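Local atomic coordinates of endo-1,3-beta-glucanase, family GH16 (Zobellia galactanivorans, PDB entry 4BPZ), a protein that probably hydrolyses internal beta-1,3-glucosidic bonds of laminarin and related beta-glucans, the part described being its family GH16 glycosidase domain. Residues S84-S89 / Y223-I228; G96-A102 / I249-Y255; W111-L117 / S142-Q148; A158-W162 / V207-K211. The protein carries 1 engineered substitution. All coordinates share one frame; numbering follows the deposited sequence. Where two conformers were deposited one is given.

Interaction 1 (S84-S89 / Y223-I228)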
# COMPACT_ATOMS: atom_id res chain seq x y z
N SER A 84 11.76 0.04 7.67
CA SER A 84 10.48 0.68 7.45
C SER A 84 9.40 -0.26 8.02
O SER A 84 9.73 -1.21 8.73
CB SER A 84 10.31 0.99 5.97
OG SER A 84 9.17 1.74 5.74
N ALA A 85 8.14 0.01 7.68
CA ALA A 85 7.05 -0.89 8.06
C ALA A 85 6.17 -1.11 6.84
O ALA A 85 6.03 -0.28 5.95
CB ALA A 85 6.24 -0.34 9.21
N ARG A 86 5.55 -2.31 6.87
CA ARG A 86 4.62 -2.78 5.82
C ARG A 86 3.41 -3.41 6.58
O ARG A 86 3.56 -4.52 7.12
CB ARG A 86 5.30 -3.79 4.88
CG ARG A 86 4.40 -4.37 3.82
CD ARG A 86 5.26 -5.05 2.78
NE ARG A 86 4.45 -5.86 1.82
CZ ARG A 86 4.73 -5.95 0.52
NH1 ARG A 86 5.56 -5.15 -0.09
NH2 ARG A 86 4.04 -6.88 -0.19
N LEU A 87 2.32 -2.72 6.60
CA LEU A 87 1.09 -3.14 7.30
C LEU A 87 0.14 -3.76 6.30
O LEU A 87 0.14 -3.40 5.12
CB LEU A 87 0.39 -1.98 7.93
CG LEU A 87 1.17 -1.14 8.91
CD1 LEU A 87 0.29 -0.02 9.48
CD2 LEU A 87 1.73 -1.98 10.01
N ASN A 88 -0.62 -4.76 6.76
CA ASN A 88 -1.73 -5.34 5.97
C ASN A 88 -2.97 -5.25 6.79
O ASN A 88 -2.92 -5.53 8.03
CB ASN A 88 -1.49 -6.83 5.66
CG ASN A 88 -0.26 -7.16 4.86
OD1 ASN A 88 0.50 -6.29 4.34
ND2 ASN A 88 -0.02 -8.39 4.68
N SER A 89 -4.10 -4.89 6.21
CA SER A 89 -5.35 -4.95 7.00
C SER A 89 -5.70 -6.40 7.31
O SER A 89 -5.58 -7.30 6.47
CB SER A 89 -6.50 -4.30 6.22
OG SER A 89 -6.80 -4.90 4.97
N TYR A 223 -7.12 -7.43 0.42
CA TYR A 223 -6.73 -6.72 1.62
C TYR A 223 -5.88 -5.52 1.30
O TYR A 223 -5.28 -5.43 0.21
CB TYR A 223 -6.05 -7.64 2.66
CG TYR A 223 -4.82 -8.31 2.18
CD1 TYR A 223 -3.54 -7.71 2.30
CD2 TYR A 223 -4.87 -9.58 1.56
CE1 TYR A 223 -2.41 -8.34 1.86
CE2 TYR A 223 -3.74 -10.22 1.12
CZ TYR A 223 -2.50 -9.61 1.30
OH TYR A 223 -1.38 -10.30 0.89
N LEU A 224 -5.82 -4.58 2.22
CA LEU A 224 -5.10 -3.32 2.04
C LEU A 224 -3.67 -3.44 2.59
O LEU A 224 -3.42 -4.10 3.62
CB LEU A 224 -5.80 -2.21 2.83
CG LEU A 224 -5.35 -0.77 2.59
CD1 LEU A 224 -5.78 -0.32 1.18
CD2 LEU A 224 -6.01 0.15 3.64
N LEU A 225 -2.71 -2.78 1.91
CA LEU A 225 -1.37 -2.65 2.33
C LEU A 225 -0.97 -1.18 2.45
O LEU A 225 -1.38 -0.38 1.59
CB LEU A 225 -0.38 -3.35 1.38
CG LEU A 225 -0.56 -4.89 1.20
CD1 LEU A 225 -1.49 -5.22 0.05
CD2 LEU A 225 0.77 -5.58 1.03
N LEU A 226 -0.12 -0.87 3.43
CA LEU A 226 0.42 0.48 3.63
C LEU A 226 1.90 0.32 3.91
O LEU A 226 2.26 -0.47 4.80
CB LEU A 226 -0.20 1.13 4.89
CG LEU A 226 -1.70 1.29 4.80
CD1 LEU A 226 -2.19 1.69 6.23
CD2 LEU A 226 -2.15 2.28 3.77
N ASN A 227 2.76 1.03 3.20
CA ASN A 227 4.20 0.81 3.41
C ASN A 227 5.00 2.02 2.91
O ASN A 227 4.49 2.81 2.10
CB ASN A 227 4.69 -0.47 2.74
CG ASN A 227 4.62 -0.41 1.24
OD1 ASN A 227 3.52 -0.52 0.69
ND2 ASN A 227 5.72 -0.12 0.57
N ILE A 228 6.27 2.09 3.31
CA ILE A 228 7.29 2.91 2.57
C ILE A 228 8.40 1.98 2.17
O ILE A 228 9.11 1.50 3.06
CB ILE A 228 7.87 4.09 3.37
CG1 ILE A 228 6.83 4.98 4.06
CG2 ILE A 228 8.76 4.89 2.42
CD1 ILE A 228 7.51 5.97 5.01
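The R86 guanidinium meets the CD2 methyl of L225 at a slant, neither flat on nor edge on, with NH2 3.7 Å from it. R86 also runs alongside N227, their guanidinium and amide planes 41° apart. At the other end of this face the Y223 ring lies beside N88, CD1 4.0 Å from N88 CB. The polar ends look beyond the pair: R86 NH2 makes a salt bridge with E123, R86 NE bonds Q33, and N227 OD1 takes the indole N-H of W115. On the reverse face L87 and L226 pack at 4.4 Å between CB atoms. The antiparallel ladder includes L87 N to L226 O (2.9 Å), and continues at S89, whose OG accepts L224 N at 2.9 Å and also bonds F91 O. At the far end S84 OG, turned opposite its own N (chi1 -173°), donates at 2.7 Å to a lone pair of I228 O in the carbonyl plane. Replacing S84 with alanine removes this hydroxyl and would probably cost I228 O this short bond, leaving its weak bond from Y50 OH. Such neighbouring antiparallel strands are characteristic of the GH16 beta-jelly roll, here carrying R86 into the glycan pocket.

Interaction 2 (G96-A102 / I249-Y255); sequences GKVEVRA and IDYVRIY. With CA (calcium ion), chain E.
R101 CB lies over one face of the Y251 ring, 3.5 Å from Y251 CZ, while the R253 guanidinium covers the opposite face, its CZ above the ring centre; R253 NH2 also salt-bridges E18. The buried side of this antiparallel pair is the other face, all aliphatic: V100 CG1 touches I249 CG2 at 3.8 Å, V100 CG2 and V252 CG2 are 4.1 Å apart, and V98 packs beside I254, backed by F15, F91 and F93. The face of K97, E99, R101, Y251, R253 and Y255 is partly exposed and, away from that close stack, bridged by water. One water donates to E99 OE1 (2.6 Å), accepts from R253 NH1 and bonds Y255 OH, a second joins E99 OE1 to Y251 OH, and the E99 and R253 charges are not in direct contact. At R101 a beta bulge shifts the register: D250 N bonds R101 O, and Y251 N is buried without a partner. With D250 CG opposite the backbone N (chi1 -175°), OD2 takes R101 NH1 at 2.8 Å from above the carboxylate plane, whereas OD1 binds calcium at 2.4 Å. D250 O, E18, E20, G62 and a water complete this calcium site at the strand's corner.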
# COMPACT_ATOMS: atom_id res chain seq x y z
N GLY A 96 -16.07 -2.03 -2.81
CA GLY A 96 -16.24 -1.01 -1.80
C GLY A 96 -15.54 0.25 -2.20
O GLY A 96 -14.93 0.40 -3.27
N LYS A 97 -15.59 1.18 -1.28
CA LYS A 97 -14.96 2.50 -1.44
C LYS A 97 -13.93 2.61 -0.32
O LYS A 97 -14.29 2.54 0.87
CB LYS A 97 -15.99 3.60 -1.34
CG LYS A 97 -15.40 4.99 -1.48
CD LYS A 97 -16.47 6.08 -1.58
CE LYS A 97 -17.19 6.26 -0.29
NZ LYS A 97 -18.39 7.14 -0.42
N VAL A 98 -12.66 2.71 -0.66
CA VAL A 98 -11.58 2.87 0.30
C VAL A 98 -11.10 4.29 0.27
O VAL A 98 -10.82 4.83 -0.81
CB VAL A 98 -10.41 1.99 -0.10
CG1 VAL A 98 -9.23 2.14 0.89
CG2 VAL A 98 -10.81 0.48 -0.19
N GLU A 99 -11.05 4.93 1.44
CA GLU A 99 -10.57 6.34 1.54
C GLU A 99 -9.44 6.39 2.51
O GLU A 99 -9.56 5.90 3.65
CB GLU A 99 -11.68 7.26 2.05
CG GLU A 99 -12.86 7.38 1.12
CD GLU A 99 -14.01 8.11 1.71
OE1 GLU A 99 -13.98 8.45 2.92
OE2 GLU A 99 -14.92 8.42 0.97
N VAL A 100 -8.29 6.95 2.12
CA VAL A 100 -7.13 7.09 3.01
C VAL A 100 -6.69 8.53 2.93
O VAL A 100 -6.30 9.02 1.85
CB VAL A 100 -5.97 6.12 2.61
CG1 VAL A 100 -4.85 6.28 3.61
CG2 VAL A 100 -6.44 4.68 2.60
N ARG A 101 -6.73 9.24 4.06
CA ARG A 101 -6.31 10.65 4.07
C ARG A 101 -4.88 10.68 4.63
O ARG A 101 -4.62 10.14 5.73
CB ARG A 101 -7.25 11.44 4.99
CG ARG A 101 -6.88 12.93 5.04
CD ARG A 101 -8.01 13.72 5.72
NE ARG A 101 -7.76 15.15 5.59
CZ ARG A 101 -7.41 15.94 6.59
NH1 ARG A 101 -7.09 15.48 7.79
NH2 ARG A 101 -7.21 17.23 6.36
N ALA A 102 -3.92 11.24 3.89
CA ALA A 102 -2.52 11.11 4.24
C ALA A 102 -1.69 12.26 3.73
O ALA A 102 -2.05 12.95 2.80
CB ALA A 102 -1.96 9.79 3.57
N ILE A 249 -0.78 9.03 8.08
CA ILE A 249 -2.14 8.64 7.66
C ILE A 249 -3.13 9.03 8.74
O ILE A 249 -3.08 8.56 9.88
CB ILE A 249 -2.15 7.10 7.36
CG1 ILE A 249 -1.26 6.85 6.16
CG2 ILE A 249 -3.58 6.67 7.13
CD1 ILE A 249 -0.94 5.46 6.00
N ASP A 250 -4.03 9.93 8.42
CA ASP A 250 -5.07 10.39 9.36
C ASP A 250 -6.12 9.32 9.60
O ASP A 250 -6.57 9.09 10.72
CB ASP A 250 -5.67 11.69 8.80
CG ASP A 250 -6.66 12.32 9.74
OD1 ASP A 250 -6.61 12.10 10.97
OD2 ASP A 250 -7.52 13.07 9.21
N TYR A 251 -6.55 8.63 8.54
CA TYR A 251 -7.54 7.60 8.71
C TYR A 251 -7.52 6.67 7.46
O TYR A 251 -7.10 7.08 6.38
CB TYR A 251 -8.99 8.15 8.86
CG TYR A 251 -9.51 9.06 7.80
CD1 TYR A 251 -9.88 8.60 6.54
CD2 TYR A 251 -9.66 10.44 8.06
CE1 TYR A 251 -10.44 9.42 5.58
CE2 TYR A 251 -10.20 11.28 7.11
CZ TYR A 251 -10.61 10.80 5.89
OH TYR A 251 -11.09 11.66 4.96
N VAL A 252 -8.06 5.49 7.71
CA VAL A 252 -8.46 4.53 6.61
C VAL A 252 -9.93 4.27 6.84
O VAL A 252 -10.30 3.90 7.98
CB VAL A 252 -7.66 3.22 6.74
CG1 VAL A 252 -8.16 2.18 5.74
CG2 VAL A 252 -6.18 3.50 6.54
N ARG A 253 -10.75 4.40 5.81
CA ARG A 253 -12.18 4.07 5.91
C ARG A 253 -12.54 3.21 4.69
O ARG A 253 -12.14 3.52 3.57
CB ARG A 253 -13.04 5.32 5.92
CG ARG A 253 -12.82 6.24 7.13
CD ARG A 253 -13.47 7.56 6.96
NE ARG A 253 -13.17 8.41 8.11
CZ ARG A 253 -13.33 9.72 8.13
NH1 ARG A 253 -13.87 10.35 7.13
NH2 ARG A 253 -12.94 10.37 9.23
N ILE A 254 -13.35 2.16 4.92
CA ILE A 254 -13.82 1.34 3.83
C ILE A 254 -15.35 1.23 3.97
O ILE A 254 -15.86 0.85 5.05
CB ILE A 254 -13.16 -0.06 3.82
CG1 ILE A 254 -11.64 0.09 3.84
CG2 ILE A 254 -13.70 -0.87 2.67
CD1 ILE A 254 -10.86 -1.26 3.84
N TYR A 255 -16.05 1.56 2.91
CA TYR A 255 -17.45 1.50 2.85
C TYR A 255 -17.88 0.45 1.80
O TYR A 255 -17.23 0.29 0.79
CB TYR A 255 -18.05 2.85 2.42
CG TYR A 255 -17.75 4.00 3.32
CD1 TYR A 255 -16.59 4.73 3.17
CD2 TYR A 255 -18.64 4.35 4.34
CE1 TYR A 255 -16.28 5.82 4.00
CE2 TYR A 255 -18.36 5.45 5.17
CZ TYR A 255 -17.18 6.13 5.01
OH TYR A 255 -16.90 7.20 5.85
CA CA E . -7.14 10.48 12.62
O HOH W 1 -15.53 9.29 4.89
O HOH W 2 -12.55 10.73 3.04
O HOH W 3 -9.42 10.69 11.91

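Interaction 3 (W111-L117 / S142-Q148). Engineered in segment 142-148: S142 (natural residue Glu). With GLC (alpha-D-glucopyranose), chain C.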
# COMPACT_ATOMS: atom_id res chain seq x y z
N TRP A 111 9.47 5.49 -1.40
CA TRP A 111 8.46 4.90 -2.27
C TRP A 111 7.27 4.52 -1.42
O TRP A 111 7.12 3.31 -1.04
CB TRP A 111 9.08 3.74 -3.04
CG TRP A 111 8.18 2.98 -3.97
CD1 TRP A 111 6.89 3.27 -4.34
CD2 TRP A 111 8.56 1.77 -4.64
NE1 TRP A 111 6.42 2.27 -5.21
CE2 TRP A 111 7.43 1.36 -5.37
CE3 TRP A 111 9.72 1.02 -4.69
CZ2 TRP A 111 7.46 0.22 -6.17
CZ3 TRP A 111 9.76 -0.13 -5.51
CH2 TRP A 111 8.64 -0.50 -6.24
N PRO A 112 6.41 5.42 -1.07
CA PRO A 112 5.21 5.07 -0.28
C PRO A 112 4.16 4.44 -1.17
O PRO A 112 4.10 4.70 -2.38
CB PRO A 112 4.70 6.47 0.20
CG PRO A 112 5.06 7.38 -1.00
CD PRO A 112 6.45 6.89 -1.43
N ALA A 113 3.29 3.64 -0.55
CA ALA A 113 2.20 3.05 -1.29
C ALA A 113 1.01 2.75 -0.39
O ALA A 113 1.16 2.40 0.79
CB ALA A 113 2.63 1.77 -1.98
N ILE A 114 -0.17 2.88 -1.00
CA ILE A 114 -1.48 2.45 -0.47
C ILE A 114 -1.98 1.50 -1.56
O ILE A 114 -2.20 1.97 -2.69
CB ILE A 114 -2.43 3.60 -0.30
CG1 ILE A 114 -1.84 4.71 0.62
CG2 ILE A 114 -3.78 3.10 0.25
CD1 ILE A 114 -2.62 6.02 0.59
N TRP A 115 -2.20 0.23 -1.27
CA TRP A 115 -2.50 -0.67 -2.39
C TRP A 115 -3.17 -1.91 -1.84
O TRP A 115 -3.38 -2.04 -0.65
CB TRP A 115 -1.22 -0.97 -3.18
CG TRP A 115 -0.09 -1.59 -2.39
CD1 TRP A 115 0.64 -1.06 -1.37
CD2 TRP A 115 0.54 -2.85 -2.69
NE1 TRP A 115 1.67 -1.88 -1.01
CE2 TRP A 115 1.62 -2.98 -1.80
CE3 TRP A 115 0.30 -3.88 -3.64
CZ2 TRP A 115 2.54 -4.07 -1.86
CZ3 TRP A 115 1.17 -4.94 -3.69
CH2 TRP A 115 2.28 -5.06 -2.83
N THR A 116 -3.57 -2.78 -2.74
CA THR A 116 -4.27 -4.03 -2.36
C THR A 116 -3.60 -5.22 -3.04
O THR A 116 -3.00 -5.11 -4.09
CB THR A 116 -5.76 -4.01 -2.76
OG1 THR A 116 -5.90 -4.29 -4.16
CG2 THR A 116 -6.49 -2.73 -2.38
N LEU A 117 -3.81 -6.35 -2.39
CA LEU A 117 -3.53 -7.65 -2.99
C LEU A 117 -4.79 -8.50 -2.83
O LEU A 117 -5.46 -8.46 -1.79
CB LEU A 117 -2.36 -8.36 -2.31
CG LEU A 117 -0.95 -7.91 -2.68
CD1 LEU A 117 0.10 -8.41 -1.76
CD2 LEU A 117 -0.71 -8.28 -4.15
N SER A 142 -3.85 -6.97 -8.03
CA SER A 142 -3.53 -5.89 -7.15
C SER A 142 -3.97 -4.57 -7.71
O SER A 142 -4.01 -4.38 -8.94
CB SER A 142 -2.08 -5.91 -7.23
OG SER A 142 -1.54 -4.88 -6.41
N ILE A 143 -4.39 -3.69 -6.81
CA ILE A 143 -4.77 -2.34 -7.12
C ILE A 143 -3.87 -1.36 -6.39
O ILE A 143 -3.75 -1.41 -5.15
CB ILE A 143 -6.16 -2.06 -6.68
CG1 ILE A 143 -7.14 -3.09 -7.28
CG2 ILE A 143 -6.64 -0.61 -7.04
CD1 ILE A 143 -8.54 -3.04 -6.76
N ASP A 144 -3.22 -0.46 -7.13
CA ASP A 144 -2.49 0.64 -6.46
C ASP A 144 -3.54 1.70 -6.29
O ASP A 144 -4.25 2.04 -7.28
CB ASP A 144 -1.15 1.00 -7.26
CG ASP A 144 -0.22 -0.26 -7.21
OD1 ASP A 144 0.54 -0.30 -6.01
OD2 ASP A 144 0.27 -0.73 -8.15
N ILE A 145 -3.76 2.18 -5.08
CA ILE A 145 -4.53 3.40 -4.82
C ILE A 145 -3.61 4.61 -4.85
O ILE A 145 -3.99 5.66 -5.36
CB ILE A 145 -5.28 3.26 -3.51
CG1 ILE A 145 -6.15 1.99 -3.54
CG2 ILE A 145 -6.07 4.53 -3.25
CD1 ILE A 145 -6.89 1.74 -2.24
N LEU A 146 -2.40 4.48 -4.33
CA LEU A 146 -1.42 5.56 -4.39
C LEU A 146 -0.07 4.94 -4.40
O LEU A 146 0.26 4.04 -3.59
CB LEU A 146 -1.57 6.40 -3.09
CG LEU A 146 -0.55 7.54 -2.82
CD1 LEU A 146 0.71 7.08 -2.17
CD2 LEU A 146 -0.38 8.45 -4.08
N GLU A 147 0.83 5.36 -5.33
CA GLU A 147 2.26 5.25 -5.17
C GLU A 147 2.88 6.59 -5.51
O GLU A 147 2.34 7.35 -6.33
CB GLU A 147 2.87 4.21 -6.07
CG GLU A 147 2.34 2.80 -5.90
CD GLU A 147 2.99 1.82 -6.88
OE1 GLU A 147 4.13 1.38 -6.71
OE2 GLU A 147 2.36 1.52 -7.99
N GLN A 148 4.03 6.89 -4.90
CA GLN A 148 4.90 7.93 -5.46
C GLN A 148 6.25 7.36 -5.64
O GLN A 148 6.72 6.57 -4.80
CB GLN A 148 4.98 9.18 -4.56
CG GLN A 148 3.85 10.14 -4.59
CD GLN A 148 4.30 11.50 -4.16
OE1 GLN A 148 4.87 11.70 -3.05
NE2 GLN A 148 3.95 12.47 -4.94
C1 GLC C . 2.67 -2.26 -7.06
C2 GLC C . 3.81 -3.26 -7.45
C3 GLC C . 4.30 -3.91 -6.15
C4 GLC C . 4.72 -2.89 -5.19
C5 GLC C . 3.46 -2.14 -4.84
C6 GLC C . 3.65 -1.03 -3.83
O1 GLC C . 1.44 -2.90 -6.77
O2 GLC C . 3.25 -4.18 -8.36
O3 GLC C . 5.44 -4.81 -6.47
O4 GLC C . 5.31 -3.51 -4.03
O5 GLC C . 2.98 -1.51 -6.05
O6 GLC C . 4.57 -0.05 -4.29
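W111 and E147 carry the side-chain hydrogen bonding: the indole NE1 points in its ring plane to E147 OE1 at 2.9 Å, reaching the anti side of a carboxylate nearly coplanar with the ring. The same OE1 accepts O6 of the glucose at 2.8 Å, so one oxygen is gripped by protein and sugar together. The sugar's O1 donates to D144 OD2 in one of the two D144 conformers. Stacking is the work of W115. Its CG sits between backbone N and carbonyl carbon (chi1 58°), which stands the ring up against the sugar, with glucose C5 over the centre of the indole face. S142, an engineered serine, in one of its two conformers puts OG at the edge of that indole, 3.5 Å from W115 CE3, and donates to T116 O at 2.8 Å, almost straight along the carbonyl. Apolar contact fills the reverse face, where I114 CD1 meets L146 CB at 3.8 Å. I114 O accepts both I145 N (2.9 Å) and L146 N (3.0 Å), a classic beta bulge. The natural sequence, glutamate at 142, fits the GH16 ExDxxE signature, whose two glutamates serve in this family as nucleophile and acid/base, here lining the glycan pocket.

Interaction 4 (A158-W162 / V207-K211); sequences AHFHW and VYELK. With GLC (alpha-D-glucopyranose), chain C.
L210 slides past F160 in the opposite direction and sets its CB over the centre of the phenyl face, 4.0 Å from the ring centroid, a CH-pi contact. With CG of L210 opposite the backbone N (chi1 178°), CD2 swings into the angle between two aromatics: it touches F160 CG at 3.7 Å and lies over the face of the W162 six-membered ring, 3.8 Å from CZ3. Y208 comes at F160 askew, Y208 CD2 3.8 Å from F160 CE1, neither face nor edge. Beyond it, A158 CB presses on V207 CG1 at 3.4 Å, tighter than usual for carbons. V207 belongs to a classic beta bulge, sharing V200 as partner with Y208. With F160 cut back to alanine, L210 CB and CD2 and the Y208 ring would probably lose the surface they pack on, and a gap would open beneath L210. The opposite, cleft-facing side of segment 158-162 differs: H161 faces the glycan, glucose O2 lying 3.3 Å above its imidazole plane. Across the two strands, whose axes approach to 6.9 Å at 31°, no hydrogen bond forms. Their cohesion is therefore apolar and CH-pi in character, joining the back of a strand of the substrate cleft to segment 207-211.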
# COMPACT_ATOMS: atom_id res chain seq x y z
N ALA A 158 -1.46 5.68 -9.97
CA ALA A 158 -2.54 4.65 -9.68
C ALA A 158 -2.23 3.62 -10.73
O ALA A 158 -2.06 3.88 -11.85
CB ALA A 158 -3.95 5.23 -9.97
N HIS A 159 -2.20 2.36 -10.38
CA HIS A 159 -1.84 1.29 -11.30
C HIS A 159 -2.25 -0.13 -10.96
O HIS A 159 -2.05 -0.56 -9.86
CB HIS A 159 -0.40 1.13 -11.18
CG HIS A 159 0.23 1.08 -12.45
ND1 HIS A 159 0.60 -0.03 -13.12
CD2 HIS A 159 0.61 2.16 -13.23
CE1 HIS A 159 1.22 0.38 -14.28
NE2 HIS A 159 1.25 1.67 -14.32
N PHE A 160 -2.77 -0.85 -11.89
CA PHE A 160 -3.32 -2.18 -11.71
C PHE A 160 -2.35 -3.21 -12.22
O PHE A 160 -1.75 -2.99 -13.30
CB PHE A 160 -4.68 -2.26 -12.49
CG PHE A 160 -5.72 -1.32 -12.01
CD1 PHE A 160 -5.80 0.01 -12.41
CD2 PHE A 160 -6.67 -1.77 -11.03
CE1 PHE A 160 -6.77 0.87 -11.89
CE2 PHE A 160 -7.62 -0.93 -10.56
CZ PHE A 160 -7.70 0.40 -10.96
N HIS A 161 -2.25 -4.30 -11.52
CA HIS A 161 -1.36 -5.42 -11.92
C HIS A 161 -2.14 -6.70 -11.78
O HIS A 161 -2.66 -6.98 -10.66
CB HIS A 161 -0.12 -5.50 -11.04
CG HIS A 161 0.73 -4.27 -10.99
ND1 HIS A 161 0.47 -3.13 -10.24
CD2 HIS A 161 1.81 -3.96 -11.76
CE1 HIS A 161 1.43 -2.23 -10.49
NE2 HIS A 161 2.23 -2.73 -11.38
N TRP A 162 -2.24 -7.50 -12.84
CA TRP A 162 -3.01 -8.72 -12.75
C TRP A 162 -2.68 -9.60 -13.90
O TRP A 162 -2.02 -9.20 -14.87
CB TRP A 162 -4.51 -8.47 -12.72
CG TRP A 162 -5.14 -8.11 -14.01
CD1 TRP A 162 -5.90 -9.01 -14.82
CD2 TRP A 162 -5.15 -6.84 -14.71
NE1 TRP A 162 -6.40 -8.32 -15.87
CE2 TRP A 162 -6.02 -7.00 -15.86
CE3 TRP A 162 -4.57 -5.61 -14.46
CZ2 TRP A 162 -6.19 -6.00 -16.82
CZ3 TRP A 162 -4.75 -4.57 -15.37
CH2 TRP A 162 -5.53 -4.81 -16.60
N VAL A 207 -7.68 9.35 -11.35
CA VAL A 207 -6.35 8.99 -11.82
C VAL A 207 -6.44 7.92 -12.87
O VAL A 207 -5.78 8.00 -13.93
CB VAL A 207 -5.44 8.57 -10.63
CG1 VAL A 207 -4.05 8.39 -11.13
CG2 VAL A 207 -5.47 9.62 -9.53
N TYR A 208 -7.25 6.91 -12.62
CA TYR A 208 -7.45 5.86 -13.63
C TYR A 208 -8.75 5.12 -13.29
O TYR A 208 -9.08 4.93 -12.12
CB TYR A 208 -6.27 4.85 -13.66
CG TYR A 208 -6.16 4.11 -14.96
CD1 TYR A 208 -5.53 4.69 -16.06
CD2 TYR A 208 -6.70 2.83 -15.12
CE1 TYR A 208 -5.46 4.03 -17.28
CE2 TYR A 208 -6.64 2.12 -16.33
CZ TYR A 208 -5.97 2.73 -17.43
OH TYR A 208 -5.83 2.08 -18.59
N GLU A 209 -9.43 4.66 -14.32
CA GLU A 209 -10.53 3.72 -14.21
C GLU A 209 -10.33 2.56 -15.11
O GLU A 209 -10.15 2.74 -16.33
CB GLU A 209 -11.86 4.45 -14.54
CG GLU A 209 -13.04 3.52 -14.69
CD GLU A 209 -14.32 4.24 -14.91
OE1 GLU A 209 -14.40 5.47 -14.76
OE2 GLU A 209 -15.34 3.57 -15.21
N LEU A 210 -10.45 1.37 -14.55
CA LEU A 210 -10.33 0.11 -15.25
C LEU A 210 -11.62 -0.62 -15.21
O LEU A 210 -12.18 -0.83 -14.12
CB LEU A 210 -9.23 -0.74 -14.59
CG LEU A 210 -9.04 -2.13 -15.25
CD1 LEU A 210 -8.65 -2.06 -16.75
CD2 LEU A 210 -8.00 -2.89 -14.45
N LYS A 211 -12.16 -0.97 -16.36
CA LYS A 211 -13.35 -1.81 -16.43
C LYS A 211 -13.11 -3.15 -15.78
O LYS A 211 -12.08 -3.78 -15.98
CB LYS A 211 -13.71 -1.97 -17.93
CG LYS A 211 -14.92 -2.81 -18.13
CD LYS A 211 -15.18 -2.93 -19.64
CE LYS A 211 -16.34 -3.83 -19.91
NZ LYS A 211 -17.59 -3.25 -19.32
C1 GLC C . 2.67 -2.26 -7.06
C2 GLC C . 3.81 -3.26 -7.45
C3 GLC C . 4.30 -3.91 -6.15
C4 GLC C . 4.72 -2.89 -5.19
C5 GLC C . 3.46 -2.14 -4.84
C6 GLC C . 3.65 -1.03 -3.83
O1 GLC C . 1.44 -2.90 -6.77
O2 GLC C . 3.25 -4.18 -8.36
O3 GLC C . 5.44 -4.81 -6.47
O4 GLC C . 5.31 -3.51 -4.03
O5 GLC C . 2.98 -1.51 -6.05
O6 GLC C . 4.57 -0.05 -4.29

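How the interactions relate
From the N terminus, segments 84-89, 96-102, 111-117 and 158-162 open interactions 1, 2, 3 and 4 in turn. Interaction 3 closes first, at 142-148, and interaction 4 follows in series at 207-211. Both are nested inside the long loop that interaction 1 closes at 223-228 and inside the one that interaction 2 closes at 249-255; interactions 1 and 2 cross. Interactions 1 and 3 join through neighbouring strands, L225 N lying 2.7 Å from W115 O, and interactions 3 and 4 likewise, with D144 N 3.0 Å from H159 O. Segments of interactions 1, 3 and 4 line the glycan cleft, with 207-211 packed behind 158-162. Interaction 2 packs behind them and ties in the calcium site.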